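Local coordinates for protein N-terminal acetyltransferase B complex subunit MDM20 (Candida albicans, PDB 5K04) that probably serves as the non-catalytic, helical-repeat subunit of the NatB N-terminal acetyltransferase, scaffolding the catalytic subunit that acetylates protein N-termini, at residues Leu155-Gly160 / Ser166-Leu171; Val381-Ser386 / Thr391-Val396; Ser635-Leu640 / Ser685-Gln690. One frame throughout, in Å; residues are numbered along the deposited sequence.

Interaction 1 (Leu155-Gly160 / Ser166-Leu171); sequences LLLQEG and SLYNSL
Helix 143-157 and helix 162-177 form a helical hairpin of the all-alpha solenoid expected of a TPR-clan auxiliary subunit, and Leu156 and Leu157, near the turn between them, meet Tyr168 on the second helix. The backbones come nearest at Leu157 and Tyr168, whose CA atoms lie 6.9 Å apart. Leu156 stands over one face of the Tyr168 ring: its CD1, offset toward the rim, lies 4.0 Å from the ring centroid and 16° off the normal, a CH-pi contact, while its CB rests near CD2 and CE2 of the same ring. Both residues carry CG anti to the carbonyl carbon, chi1 -82° in Leu156 and -70° in Tyr168, and the two side chains cross at about a right angle, with the CD1 methyl over the ring. Leu157 takes the edge instead. Its CD2 lies near the ring plane and 3.9 Å from Tyr168 CB, the two side chains sliding past each other in opposite directions. The other methyl, CD1, comes within 3.7 Å of Asn169 OD1, a plain van der Waals touch. Asn169 spends its polar end elsewhere, its ND2 donating to the carbonyl oxygen of Phe194. Leu156 also packs on Phe126, Lys127 and Asn130 of helix 126-138, and one branched side chain thus bridges three successive helices. With no hydrogen bond between the segments, the hairpin closes here through shape and dispersion: the ring face takes the Leu156 methyl, while the Tyr168 stem and Asn169 take those of Leu157.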
ATOM      1  N   LEU A 155      -8.427  -6.931  20.110  1.00 51.24           N
ATOM      2  CA  LEU A 155      -8.816  -7.003  18.704  1.00 47.96           C
ATOM      3  C   LEU A 155     -10.316  -6.833  18.538  1.00 47.08           C
ATOM      4  O   LEU A 155     -10.770  -6.081  17.667  1.00 28.43           O
ATOM      5  CB  LEU A 155      -8.375  -8.330  18.106  1.00 42.00           C
ATOM      6  CG  LEU A 155      -6.867  -8.551  17.958  1.00 45.38           C
ATOM      7  CD1 LEU A 155      -6.645  -9.865  17.204  1.00 49.93           C
ATOM      8  CD2 LEU A 155      -6.177  -7.366  17.227  1.00 36.81           C
ATOM      9  N   LEU A 156     -11.095  -7.527  19.380  1.00 50.00           N
ATOM     10  CA  LEU A 156     -12.554  -7.426  19.340  1.00 49.69           C
ATOM     11  C   LEU A 156     -13.012  -6.016  19.666  1.00 46.89           C
ATOM     12  O   LEU A 156     -13.898  -5.471  19.001  1.00 42.08           O
ATOM     13  CB  LEU A 156     -13.175  -8.396  20.343  1.00 50.85           C
ATOM     14  CG  LEU A 156     -13.361  -9.850  19.976  1.00 52.28           C
ATOM     15  CD1 LEU A 156     -13.859 -10.613  21.206  1.00 44.11           C
ATOM     16  CD2 LEU A 156     -14.343  -9.958  18.812  1.00 50.85           C
ATOM     17  N   LEU A 157     -12.421  -5.420  20.708  1.00 49.80           N
ATOM     18  CA  LEU A 157     -12.756  -4.058  21.113  1.00 54.03           C
ATOM     19  C   LEU A 157     -12.569  -3.059  19.982  1.00 58.47           C
ATOM     20  O   LEU A 157     -13.148  -1.966  20.030  1.00 58.88           O
ATOM     21  CB  LEU A 157     -11.894  -3.640  22.302  1.00 48.63           C
ATOM     22  CG  LEU A 157     -12.356  -4.191  23.642  1.00 56.81           C
ATOM     23  CD1 LEU A 157     -11.299  -3.957  24.710  1.00 55.95           C
ATOM     24  CD2 LEU A 157     -13.662  -3.527  24.007  1.00 56.92           C
ATOM     25  N   GLN A 158     -11.768  -3.413  18.974  1.00 60.06           N
ATOM     26  CA  GLN A 158     -11.500  -2.547  17.840  1.00 62.59           C
ATOM     27  C   GLN A 158     -12.571  -2.673  16.774  1.00 64.39           C
ATOM     28  O   GLN A 158     -12.340  -2.286  15.625  1.00 63.48           O
ATOM     29  CB  GLN A 158     -10.114  -2.852  17.244  1.00 65.34           C
ATOM     30  CG  GLN A 158      -8.946  -2.698  18.200  1.00 60.82           C
ATOM     31  CD  GLN A 158      -9.018  -1.411  18.956  1.00 77.73           C
ATOM     32  OE1 GLN A 158      -9.181  -1.395  20.177  1.00 84.27           O
ATOM     33  NE2 GLN A 158      -8.980  -0.315  18.232  1.00 84.75           N
ATOM     34  N   GLU A 159     -13.728  -3.229  17.112  1.00 70.70           N
ATOM     35  CA  GLU A 159     -14.790  -3.415  16.127  1.00 78.03           C
ATOM     36  C   GLU A 159     -16.078  -2.665  16.442  1.00 82.01           C
ATOM     37  O   GLU A 159     -16.788  -2.289  15.507  1.00 84.39           O
ATOM     38  CB  GLU A 159     -15.088  -4.910  15.938  1.00 75.29           C
ATOM     39  CG  GLU A 159     -13.894  -5.654  15.341  1.00 80.60           C
ATOM     40  CD  GLU A 159     -14.261  -7.011  14.764  1.00 83.77           C
ATOM     41  OE1 GLU A 159     -15.050  -7.745  15.399  1.00 81.11           O
ATOM     42  OE2 GLU A 159     -13.759  -7.337  13.665  1.00 85.11           O
ATOM     43  N   GLY A 160     -16.396  -2.428  17.707  1.00 84.13           N
ATOM     44  CA  GLY A 160     -17.412  -1.460  18.070  1.00 83.57           C
ATOM     45  C   GLY A 160     -18.767  -1.967  18.560  1.00 86.69           C
ATOM     46  O   GLY A 160     -19.733  -1.190  18.544  1.00 87.55           O
ATOM     47  N   SER A 166     -17.338  -3.296  27.875  1.00 58.74           N
ATOM     48  CA  SER A 166     -16.987  -3.408  29.284  1.00 53.85           C
ATOM     49  C   SER A 166     -16.578  -4.839  29.640  1.00 50.02           C
ATOM     50  O   SER A 166     -15.576  -5.062  30.331  1.00 42.53           O
ATOM     51  CB  SER A 166     -18.178  -2.929  30.131  1.00 46.93           C
ATOM     52  OG  SER A 166     -17.919  -3.076  31.511  1.00 52.82           O
ATOM     53  N   LEU A 167     -17.349  -5.829  29.177  1.00 45.83           N
ATOM     54  CA  LEU A 167     -17.014  -7.223  29.451  1.00 47.34           C
ATOM     55  C   LEU A 167     -15.676  -7.603  28.832  1.00 48.93           C
ATOM     56  O   LEU A 167     -14.821  -8.210  29.492  1.00 34.43           O
ATOM     57  CB  LEU A 167     -18.117  -8.128  28.921  1.00 49.89           C
ATOM     58  CG  LEU A 167     -17.800  -9.618  28.924  1.00 56.33           C
ATOM     59  CD1 LEU A 167     -17.847 -10.161  30.329  1.00 51.97           C
ATOM     60  CD2 LEU A 167     -18.784 -10.340  28.025  1.00 57.88           C
ATOM     61  N   TYR A 168     -15.492  -7.268  27.546  1.00 51.79           N
ATOM     62  CA  TYR A 168     -14.263  -7.618  26.836  1.00 49.48           C
ATOM     63  C   TYR A 168     -13.048  -7.005  27.520  1.00 44.86           C
ATOM     64  O   TYR A 168     -11.989  -7.633  27.621  1.00 30.38           O
ATOM     65  CB  TYR A 168     -14.347  -7.144  25.383  1.00 46.04           C
ATOM     66  CG  TYR A 168     -15.336  -7.891  24.491  1.00 50.64           C
ATOM     67  CD1 TYR A 168     -15.899  -9.096  24.884  1.00 50.42           C
ATOM     68  CD2 TYR A 168     -15.674  -7.394  23.232  1.00 50.38           C
ATOM     69  CE1 TYR A 168     -16.784  -9.781  24.057  1.00 53.63           C
ATOM     70  CE2 TYR A 168     -16.551  -8.071  22.402  1.00 52.71           C
ATOM     71  CZ  TYR A 168     -17.100  -9.261  22.816  1.00 55.89           C
ATOM     72  OH  TYR A 168     -17.981  -9.926  21.994  1.00 56.62           O
ATOM     73  N   ASN A 169     -13.192  -5.777  28.003  1.00 46.32           N
ATOM     74  CA  ASN A 169     -12.082  -5.098  28.650  1.00 40.93           C
ATOM     75  C   ASN A 169     -11.774  -5.706  30.006  1.00 40.28           C
ATOM     76  O   ASN A 169     -10.605  -5.797  30.399  1.00 32.68           O
ATOM     77  CB  ASN A 169     -12.415  -3.621  28.794  1.00 39.59           C
ATOM     78  CG  ASN A 169     -11.211  -2.805  28.991  1.00 52.78           C
ATOM     79  OD1 ASN A 169     -10.521  -2.454  28.028  1.00 45.38           O
ATOM     80  ND2 ASN A 169     -10.889  -2.539  30.257  1.00 61.26           N
ATOM     81  N   SER A 170     -12.816  -6.121  30.734  1.00 39.30           N
ATOM     82  CA  SER A 170     -12.634  -6.746  32.040  1.00 42.43           C
ATOM     83  C   SER A 170     -12.002  -8.126  31.917  1.00 43.52           C
ATOM     84  O   SER A 170     -11.209  -8.529  32.774  1.00 26.92           O
ATOM     85  CB  SER A 170     -13.984  -6.839  32.755  1.00 45.72           C
ATOM     86  OG  SER A 170     -13.967  -7.894  33.688  1.00 48.51           O
ATOM     87  N   LEU A 171     -12.361  -8.878  30.871  1.00 49.49           N
ATOM     88  CA  LEU A 171     -11.796 -10.218  30.711  1.00 43.11           C
ATOM     89  C   LEU A 171     -10.335 -10.146  30.290  1.00 40.46           C
ATOM     90  O   LEU A 171      -9.518 -10.965  30.725  1.00 36.03           O
ATOM     91  CB  LEU A 171     -12.618 -11.030  29.699  1.00 39.11           C
ATOM     92  CG  LEU A 171     -14.045 -11.441  30.097  1.00 47.47           C
ATOM     93  CD1 LEU A 171     -14.801 -11.927  28.889  1.00 45.35           C
ATOM     94  CD2 LEU A 171     -14.084 -12.519  31.191  1.00 45.59           C
TER

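Interaction 2 (Val381-Ser386 / Thr391-Val396); sequences VSDLDS and TIKNIV
Asp383 OD2 accepts from two side chains of the following helix. Lys393 NZ reaches it on the syn side at 3.0 Å in a salt bridge, and Asn394 ND2 on the anti side at 3.1 Å in a nearly straight bond of 172°. The donors approach from opposite faces of the carboxylate plane, which should limit its rotation. Asp383 CG lies anti to the backbone N (chi1 -178°), an orientation that carries the carboxylate across to the second helix, while Lys393 bends at chi3 to bring its ammonium in. Water 1 donates to Asp383 OD1 at 2.8 Å and accepts only a weak bond from Lys393 NZ. The contact closes the turn between helix 372-383 and helix 388-404, a helical hairpin in the region characteristic of NatB non-catalytic subunits. Beside the carboxylate, Leu384 CD2 lies 3.7 Å from Asn394 ND2; a branched apolar chain suits this place because Leu384 also packs on Trp414 of helix 409-419 and on Cys564. Across the turn, water 2 links the backbone of Ser386 to the side chain of Thr391: it accepts from Ser386 N at 3.1 Å and lies 2.6 Å from Thr391 OG1, a hydroxyl that can either donate to or accept from a water.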
ATOM      1  N   VAL A 381       3.621  22.562 -12.553  1.00 44.11           N
ATOM      2  CA  VAL A 381       2.299  22.171 -12.071  1.00 44.30           C
ATOM      3  C   VAL A 381       1.328  23.344 -12.162  1.00 45.81           C
ATOM      4  O   VAL A 381       0.173  23.182 -12.581  1.00 38.14           O
ATOM      5  CB  VAL A 381       2.394  21.612 -10.641  1.00 45.56           C
ATOM      6  CG1 VAL A 381       1.017  21.338 -10.108  1.00 46.34           C
ATOM      7  CG2 VAL A 381       3.224  20.342 -10.633  1.00 37.77           C
ATOM      8  N   SER A 382       1.790  24.545 -11.800  1.00 47.35           N
ATOM      9  CA  SER A 382       0.950  25.738 -11.880  1.00 47.50           C
ATOM     10  C   SER A 382       0.545  26.055 -13.308  1.00 46.56           C
ATOM     11  O   SER A 382      -0.495  26.684 -13.533  1.00 47.48           O
ATOM     12  CB  SER A 382       1.679  26.941 -11.279  1.00 46.02           C
ATOM     13  OG  SER A 382       1.935  26.725  -9.912  1.00 43.65           O
ATOM     14  N   ASP A 383       1.351  25.638 -14.286  1.00 49.32           N
ATOM     15  CA  ASP A 383       1.075  25.939 -15.687  1.00 47.01           C
ATOM     16  C   ASP A 383       0.105  24.948 -16.333  1.00 45.23           C
ATOM     17  O   ASP A 383      -0.403  25.233 -17.422  1.00 36.41           O
ATOM     18  CB  ASP A 383       2.392  25.961 -16.468  1.00 47.00           C
ATOM     19  CG  ASP A 383       2.216  26.325 -17.927  1.00 44.93           C
ATOM     20  OD1 ASP A 383       1.657  27.411 -18.206  1.00 39.14           O
ATOM     21  OD2 ASP A 383       2.676  25.547 -18.791  1.00 37.82           O
ATOM     22  N   LEU A 384      -0.167  23.802 -15.692  1.00 42.34           N
ATOM     23  CA  LEU A 384      -0.963  22.746 -16.317  1.00 44.70           C
ATOM     24  C   LEU A 384      -2.413  23.187 -16.449  1.00 50.03           C
ATOM     25  O   LEU A 384      -3.033  23.610 -15.468  1.00 44.69           O
ATOM     26  CB  LEU A 384      -0.873  21.470 -15.496  1.00 43.18           C
ATOM     27  CG  LEU A 384       0.490  20.770 -15.503  1.00 45.68           C
ATOM     28  CD1 LEU A 384       0.492  19.646 -14.502  1.00 35.27           C
ATOM     29  CD2 LEU A 384       0.856  20.258 -16.904  1.00 40.12           C
ATOM     30  N   ASP A 385      -2.953  23.100 -17.665  1.00 52.13           N
ATOM     31  CA  ASP A 385      -4.318  23.534 -17.927  1.00 50.40           C
ATOM     32  C   ASP A 385      -5.181  22.483 -18.618  1.00 44.44           C
ATOM     33  O   ASP A 385      -6.324  22.794 -18.969  1.00 38.28           O
ATOM     34  CB  ASP A 385      -4.304  24.848 -18.735  1.00 43.06           C
ATOM     35  CG  ASP A 385      -3.800  24.681 -20.192  1.00 44.68           C
ATOM     36  OD1 ASP A 385      -3.719  23.542 -20.707  1.00 36.03           O
ATOM     37  OD2 ASP A 385      -3.498  25.713 -20.829  1.00 42.48           O
ATOM     38  N   SER A 386      -4.667  21.258 -18.824  1.00 46.00           N
ATOM     39  CA  SER A 386      -5.315  20.093 -19.429  1.00 41.96           C
ATOM     40  C   SER A 386      -5.453  20.203 -20.943  1.00 45.93           C
ATOM     41  O   SER A 386      -5.837  19.229 -21.576  1.00 39.06           O
ATOM     42  CB  SER A 386      -6.700  19.806 -18.829  1.00 41.45           C
ATOM     43  OG  SER A 386      -7.639  20.766 -19.267  1.00 46.79           O
ATOM     44  N   THR A 391      -0.034  20.029 -22.252  1.00 51.65           N
ATOM     45  CA  THR A 391       0.433  18.748 -21.728  1.00 45.57           C
ATOM     46  C   THR A 391       1.691  18.282 -22.454  1.00 37.94           C
ATOM     47  O   THR A 391       2.655  17.825 -21.828  1.00 29.79           O
ATOM     48  CB  THR A 391      -0.701  17.732 -21.858  1.00 40.18           C
ATOM     49  OG1 THR A 391      -1.749  18.105 -20.958  1.00 26.96           O
ATOM     50  CG2 THR A 391      -0.225  16.310 -21.562  1.00 43.25           C
ATOM     51  N   ILE A 392       1.703  18.420 -23.779  1.00 42.00           N
ATOM     52  CA  ILE A 392       2.855  18.018 -24.571  1.00 42.14           C
ATOM     53  C   ILE A 392       4.040  18.931 -24.292  1.00 44.43           C
ATOM     54  O   ILE A 392       5.179  18.466 -24.145  1.00 37.55           O
ATOM     55  CB  ILE A 392       2.477  18.006 -26.063  1.00 46.15           C
ATOM     56  CG1 ILE A 392       1.521  16.846 -26.363  1.00 48.36           C
ATOM     57  CG2 ILE A 392       3.720  17.940 -26.938  1.00 38.98           C
ATOM     58  CD1 ILE A 392       0.983  16.851 -27.796  1.00 44.99           C
ATOM     59  N   LYS A 393       3.796  20.242 -24.216  1.00 48.45           N
ATOM     60  CA  LYS A 393       4.871  21.173 -23.886  1.00 49.41           C
ATOM     61  C   LYS A 393       5.535  20.778 -22.571  1.00 45.61           C
ATOM     62  O   LYS A 393       6.768  20.690 -22.478  1.00 31.07           O
ATOM     63  CB  LYS A 393       4.332  22.607 -23.817  1.00 46.16           C
ATOM     64  CG  LYS A 393       5.349  23.619 -23.259  1.00 51.16           C
ATOM     65  CD  LYS A 393       4.765  25.018 -23.042  1.00 44.49           C
ATOM     66  CE  LYS A 393       3.951  25.095 -21.775  1.00 47.07           C
ATOM     67  NZ  LYS A 393       3.449  26.449 -21.512  1.00 53.49           N
ATOM     68  N   ASN A 394       4.726  20.491 -21.554  1.00 45.61           N
ATOM     69  CA  ASN A 394       5.286  20.178 -20.251  1.00 49.40           C
ATOM     70  C   ASN A 394       5.871  18.771 -20.185  1.00 45.05           C
ATOM     71  O   ASN A 394       6.787  18.537 -19.394  1.00 28.61           O
ATOM     72  CB  ASN A 394       4.225  20.427 -19.179  1.00 43.29           C
ATOM     73  CG  ASN A 394       4.084  21.923 -18.858  1.00 39.97           C
ATOM     74  OD1 ASN A 394       5.045  22.572 -18.474  1.00 29.89           O
ATOM     75  ND2 ASN A 394       2.898  22.468 -19.070  1.00 42.37           N
ATOM     76  N   ILE A 395       5.393  17.841 -21.023  1.00 46.59           N
ATOM     77  CA  ILE A 395       6.113  16.578 -21.218  1.00 43.48           C
ATOM     78  C   ILE A 395       7.547  16.845 -21.688  1.00 45.71           C
ATOM     79  O   ILE A 395       8.506  16.222 -21.212  1.00 33.99           O
ATOM     80  CB  ILE A 395       5.362  15.680 -22.220  1.00 36.93           C
ATOM     81  CG1 ILE A 395       4.162  15.003 -21.553  1.00 41.94           C
ATOM     82  CG2 ILE A 395       6.309  14.645 -22.815  1.00 36.87           C
ATOM     83  CD1 ILE A 395       3.273  14.224 -22.516  1.00 35.55           C
ATOM     84  N   VAL A 396       7.707  17.762 -22.648  1.00 44.36           N
ATOM     85  CA  VAL A 396       9.035  18.109 -23.152  1.00 46.72           C
ATOM     86  C   VAL A 396       9.902  18.693 -22.041  1.00 43.50           C
ATOM     87  O   VAL A 396      11.105  18.417 -21.956  1.00 36.20           O
ATOM     88  CB  VAL A 396       8.900  19.083 -24.334  1.00 44.83           C
ATOM     89  CG1 VAL A 396      10.252  19.529 -24.819  1.00 42.46           C
ATOM     90  CG2 VAL A 396       8.115  18.422 -25.450  1.00 48.05           C
TER
HETATM   91  O   HOH W   1       0.986  28.445 -20.701  1.00 46.75           O
HETATM   92  O   HOH W   2      -1.849  20.018 -19.239  1.00 25.20           O

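Interaction 3 (Ser635-Leu640 / Ser685-Gln690); sequences SLYNYL and SSYMNQ
Tyr687 CB sits over the centre of the Tyr637 ring, 3.4 Å from its centroid and 12° off the normal, a close CH-pi contact. It joins helix 630-643 to the first turn of helix 686-695, two helices distant in sequence that pack side by side in the C-terminal part of this all-helical fold. Their backbones are nearest at these same tyrosines, with CA atoms 7.3 Å apart. Tyr637 extends toward the partner helix with its CG anti to the backbone N, which brings one ring face onto Tyr687 CB, with Tyr637 CE1 3.4 Å from Tyr687 O. Tyr687 takes the less common chi1 of 47°, with CG between the backbone N and the carbonyl carbon; this turns its own ring off to the flank and leaves CB to do the touching. The two rings meet obliquely, planes at 46°. In the next layer out, the Tyr687 ring packs on Ile623 of helix 608-625, which Leu636 also touches, so this third helix lies against both partners. Leu691, one turn beyond Tyr687, packs on both Tyr637 and Leu640 and extends the apolar seam. A tyrosine suits position 637 because its flat ring can receive the CB of Tyr687 over one face while its hydroxyl carries on to the next turn of that helix. There the aliphatic stem of Gln690 bends at chi2: Gln690 CG lies near the Tyr637 ring plane, 3.2 Å from Tyr637 OH, and the amide plane of Gln690 is nearly perpendicular to that ring.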
ATOM      1  N   SER A 635     -36.576  -7.802 -26.374  1.00 57.78           N
ATOM      2  CA  SER A 635     -36.400  -6.412 -25.955  1.00 58.13           C
ATOM      3  C   SER A 635     -34.930  -6.107 -25.691  1.00 48.97           C
ATOM      4  O   SER A 635     -34.371  -5.164 -26.258  1.00 43.16           O
ATOM      5  CB  SER A 635     -37.250  -6.096 -24.724  1.00 51.60           C
ATOM      6  OG  SER A 635     -36.934  -6.966 -23.657  1.00 62.04           O
ATOM      7  N   LEU A 636     -34.287  -6.907 -24.839  1.00 47.23           N
ATOM      8  CA  LEU A 636     -32.861  -6.715 -24.578  1.00 45.30           C
ATOM      9  C   LEU A 636     -32.037  -6.807 -25.861  1.00 48.21           C
ATOM     10  O   LEU A 636     -31.070  -6.056 -26.046  1.00 34.70           O
ATOM     11  CB  LEU A 636     -32.394  -7.746 -23.554  1.00 41.19           C
ATOM     12  CG  LEU A 636     -33.105  -7.571 -22.208  1.00 47.83           C
ATOM     13  CD1 LEU A 636     -32.802  -8.709 -21.256  1.00 50.17           C
ATOM     14  CD2 LEU A 636     -32.722  -6.223 -21.602  1.00 40.32           C
ATOM     15  N   TYR A 637     -32.419  -7.706 -26.774  1.00 55.37           N
ATOM     16  CA  TYR A 637     -31.621  -7.879 -27.980  1.00 54.90           C
ATOM     17  C   TYR A 637     -31.827  -6.735 -28.968  1.00 49.19           C
ATOM     18  O   TYR A 637     -30.883  -6.357 -29.676  1.00 36.03           O
ATOM     19  CB  TYR A 637     -31.935  -9.225 -28.630  1.00 51.04           C
ATOM     20  CG  TYR A 637     -31.581  -9.278 -30.091  1.00 47.70           C
ATOM     21  CD1 TYR A 637     -30.255  -9.301 -30.495  1.00 47.23           C
ATOM     22  CD2 TYR A 637     -32.573  -9.279 -31.070  1.00 47.98           C
ATOM     23  CE1 TYR A 637     -29.919  -9.330 -31.825  1.00 50.09           C
ATOM     24  CE2 TYR A 637     -32.243  -9.313 -32.422  1.00 47.58           C
ATOM     25  CZ  TYR A 637     -30.910  -9.345 -32.785  1.00 45.61           C
ATOM     26  OH  TYR A 637     -30.530  -9.386 -34.099  1.00 38.92           O
ATOM     27  N   ASN A 638     -33.050  -6.184 -29.032  1.00 46.74           N
ATOM     28  CA  ASN A 638     -33.318  -5.049 -29.913  1.00 48.69           C
ATOM     29  C   ASN A 638     -32.440  -3.852 -29.556  1.00 50.18           C
ATOM     30  O   ASN A 638     -31.950  -3.145 -30.445  1.00 36.27           O
ATOM     31  CB  ASN A 638     -34.799  -4.649 -29.846  1.00 55.38           C
ATOM     32  CG  ASN A 638     -35.700  -5.485 -30.773  1.00 63.33           C
ATOM     33  OD1 ASN A 638     -35.236  -6.205 -31.661  1.00 56.09           O
ATOM     34  ND2 ASN A 638     -37.003  -5.373 -30.560  1.00 74.22           N
ATOM     35  N   TYR A 639     -32.219  -3.616 -28.257  1.00 49.26           N
ATOM     36  CA  TYR A 639     -31.371  -2.498 -27.861  1.00 44.92           C
ATOM     37  C   TYR A 639     -29.933  -2.700 -28.332  1.00 40.17           C
ATOM     38  O   TYR A 639     -29.282  -1.748 -28.777  1.00 33.61           O
ATOM     39  CB  TYR A 639     -31.434  -2.294 -26.350  1.00 37.05           C
ATOM     40  CG  TYR A 639     -30.791  -0.990 -25.914  1.00 48.49           C
ATOM     41  CD1 TYR A 639     -29.430  -0.921 -25.608  1.00 47.24           C
ATOM     42  CD2 TYR A 639     -31.546   0.176 -25.799  1.00 47.52           C
ATOM     43  CE1 TYR A 639     -28.842   0.277 -25.209  1.00 49.84           C
ATOM     44  CE2 TYR A 639     -30.972   1.375 -25.402  1.00 47.95           C
ATOM     45  CZ  TYR A 639     -29.622   1.426 -25.113  1.00 52.71           C
ATOM     46  OH  TYR A 639     -29.056   2.617 -24.714  1.00 42.16           O
ATOM     47  N   LEU A 640     -29.425  -3.937 -28.252  1.00 52.98           N
ATOM     48  CA  LEU A 640     -28.103  -4.236 -28.811  1.00 50.35           C
ATOM     49  C   LEU A 640     -28.086  -4.011 -30.320  1.00 45.21           C
ATOM     50  O   LEU A 640     -27.127  -3.458 -30.866  1.00 33.94           O
ATOM     51  CB  LEU A 640     -27.702  -5.679 -28.486  1.00 42.57           C
ATOM     52  CG  LEU A 640     -27.370  -6.019 -27.023  1.00 43.81           C
ATOM     53  CD1 LEU A 640     -27.673  -7.485 -26.719  1.00 43.80           C
ATOM     54  CD2 LEU A 640     -25.906  -5.736 -26.713  1.00 41.68           C
ATOM     55  N   SER A 685     -27.033 -18.607 -31.218  1.00 68.97           N
ATOM     56  CA  SER A 685     -28.407 -18.262 -31.535  1.00 60.17           C
ATOM     57  C   SER A 685     -28.399 -17.414 -32.792  1.00 55.38           C
ATOM     58  O   SER A 685     -27.364 -16.869 -33.183  1.00 54.22           O
ATOM     59  CB  SER A 685     -29.074 -17.499 -30.388  1.00 48.61           C
ATOM     60  OG  SER A 685     -28.411 -16.267 -30.191  1.00 40.01           O
ATOM     61  N   SER A 686     -29.575 -17.290 -33.416  1.00 57.25           N
ATOM     62  CA  SER A 686     -29.695 -16.407 -34.574  1.00 58.43           C
ATOM     63  C   SER A 686     -29.388 -14.955 -34.197  1.00 57.59           C
ATOM     64  O   SER A 686     -28.732 -14.232 -34.957  1.00 42.52           O
ATOM     65  CB  SER A 686     -31.091 -16.534 -35.203  1.00 55.72           C
ATOM     66  OG  SER A 686     -32.066 -15.723 -34.559  1.00 53.55           O
ATOM     67  N   TYR A 687     -29.830 -14.514 -33.014  1.00 62.19           N
ATOM     68  CA  TYR A 687     -29.601 -13.115 -32.660  1.00 63.63           C
ATOM     69  C   TYR A 687     -28.146 -12.848 -32.267  1.00 55.79           C
ATOM     70  O   TYR A 687     -27.646 -11.739 -32.497  1.00 43.93           O
ATOM     71  CB  TYR A 687     -30.581 -12.670 -31.562  1.00 62.05           C
ATOM     72  CG  TYR A 687     -30.709 -13.618 -30.393  1.00 61.80           C
ATOM     73  CD1 TYR A 687     -29.714 -13.688 -29.425  1.00 65.16           C
ATOM     74  CD2 TYR A 687     -31.828 -14.430 -30.247  1.00 60.42           C
ATOM     75  CE1 TYR A 687     -29.815 -14.549 -28.357  1.00 67.65           C
ATOM     76  CE2 TYR A 687     -31.944 -15.299 -29.176  1.00 66.64           C
ATOM     77  CZ  TYR A 687     -30.928 -15.351 -28.225  1.00 67.71           C
ATOM     78  OH  TYR A 687     -31.003 -16.204 -27.146  1.00 62.53           O
ATOM     79  N   MET A 688     -27.434 -13.841 -31.713  1.00 57.16           N
ATOM     80  CA  MET A 688     -26.003 -13.653 -31.471  1.00 55.56           C
ATOM     81  C   MET A 688     -25.213 -13.625 -32.779  1.00 58.41           C
ATOM     82  O   MET A 688     -24.281 -12.824 -32.931  1.00 44.35           O
ATOM     83  CB  MET A 688     -25.464 -14.747 -30.554  1.00 49.22           C
ATOM     84  CG  MET A 688     -25.969 -14.656 -29.127  1.00 53.80           C
ATOM     85  SD  MET A 688     -25.732 -13.057 -28.383  1.00 35.29           S
ATOM     86  CE  MET A 688     -23.977 -13.091 -28.402  1.00 44.23           C
ATOM     87  N   ASN A 689     -25.567 -14.496 -33.733  1.00 61.61           N
ATOM     88  CA  ASN A 689     -24.914 -14.454 -35.038  1.00 56.05           C
ATOM     89  C   ASN A 689     -25.154 -13.124 -35.734  1.00 52.41           C
ATOM     90  O   ASN A 689     -24.305 -12.662 -36.502  1.00 40.22           O
ATOM     91  CB  ASN A 689     -25.395 -15.603 -35.914  1.00 57.64           C
ATOM     92  CG  ASN A 689     -24.857 -16.936 -35.457  1.00 73.50           C
ATOM     93  OD1 ASN A 689     -23.753 -17.016 -34.913  1.00 68.97           O
ATOM     94  ND2 ASN A 689     -25.639 -17.996 -35.661  1.00 87.27           N
ATOM     95  N   GLN A 690     -26.289 -12.481 -35.465  1.00 57.35           N
ATOM     96  CA  GLN A 690     -26.533 -11.167 -36.042  1.00 54.86           C
ATOM     97  C   GLN A 690     -25.682 -10.099 -35.362  1.00 53.59           C
ATOM     98  O   GLN A 690     -25.213  -9.161 -36.022  1.00 49.32           O
ATOM     99  CB  GLN A 690     -28.023 -10.835 -35.961  1.00 61.49           C
ATOM    100  CG  GLN A 690     -28.406  -9.465 -36.501  1.00 64.01           C
ATOM    101  CD  GLN A 690     -27.965  -9.238 -37.932  1.00 65.48           C
ATOM    102  OE1 GLN A 690     -27.718 -10.184 -38.684  1.00 63.49           O
ATOM    103  NE2 GLN A 690     -27.868  -7.969 -38.317  1.00 70.73           N
TER

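The three contacts hold different helix pairs and lie far apart, with nearest atoms at least about 29 Å from one another; all are partly buried. Interactions 1 and 2 both close hairpins between sequence neighbours, on opposite sides of the chain's centre, yet their chemistry contrasts: interaction 1 is apolar with no hydrogen bond across it, whereas interaction 2 relies on a salt bridge, a hydrogen bond from an asparagine amide and waters beside an exposed turn. Interaction 3 instead joins helices about 40 residues apart in sequence. Like interaction 1 it turns on a tyrosine face, but there the ring meets a tyrosine CB, not a leucine methyl. Its centre is also the farthest from that of the chain, about 40 Å against 28 Å for the others.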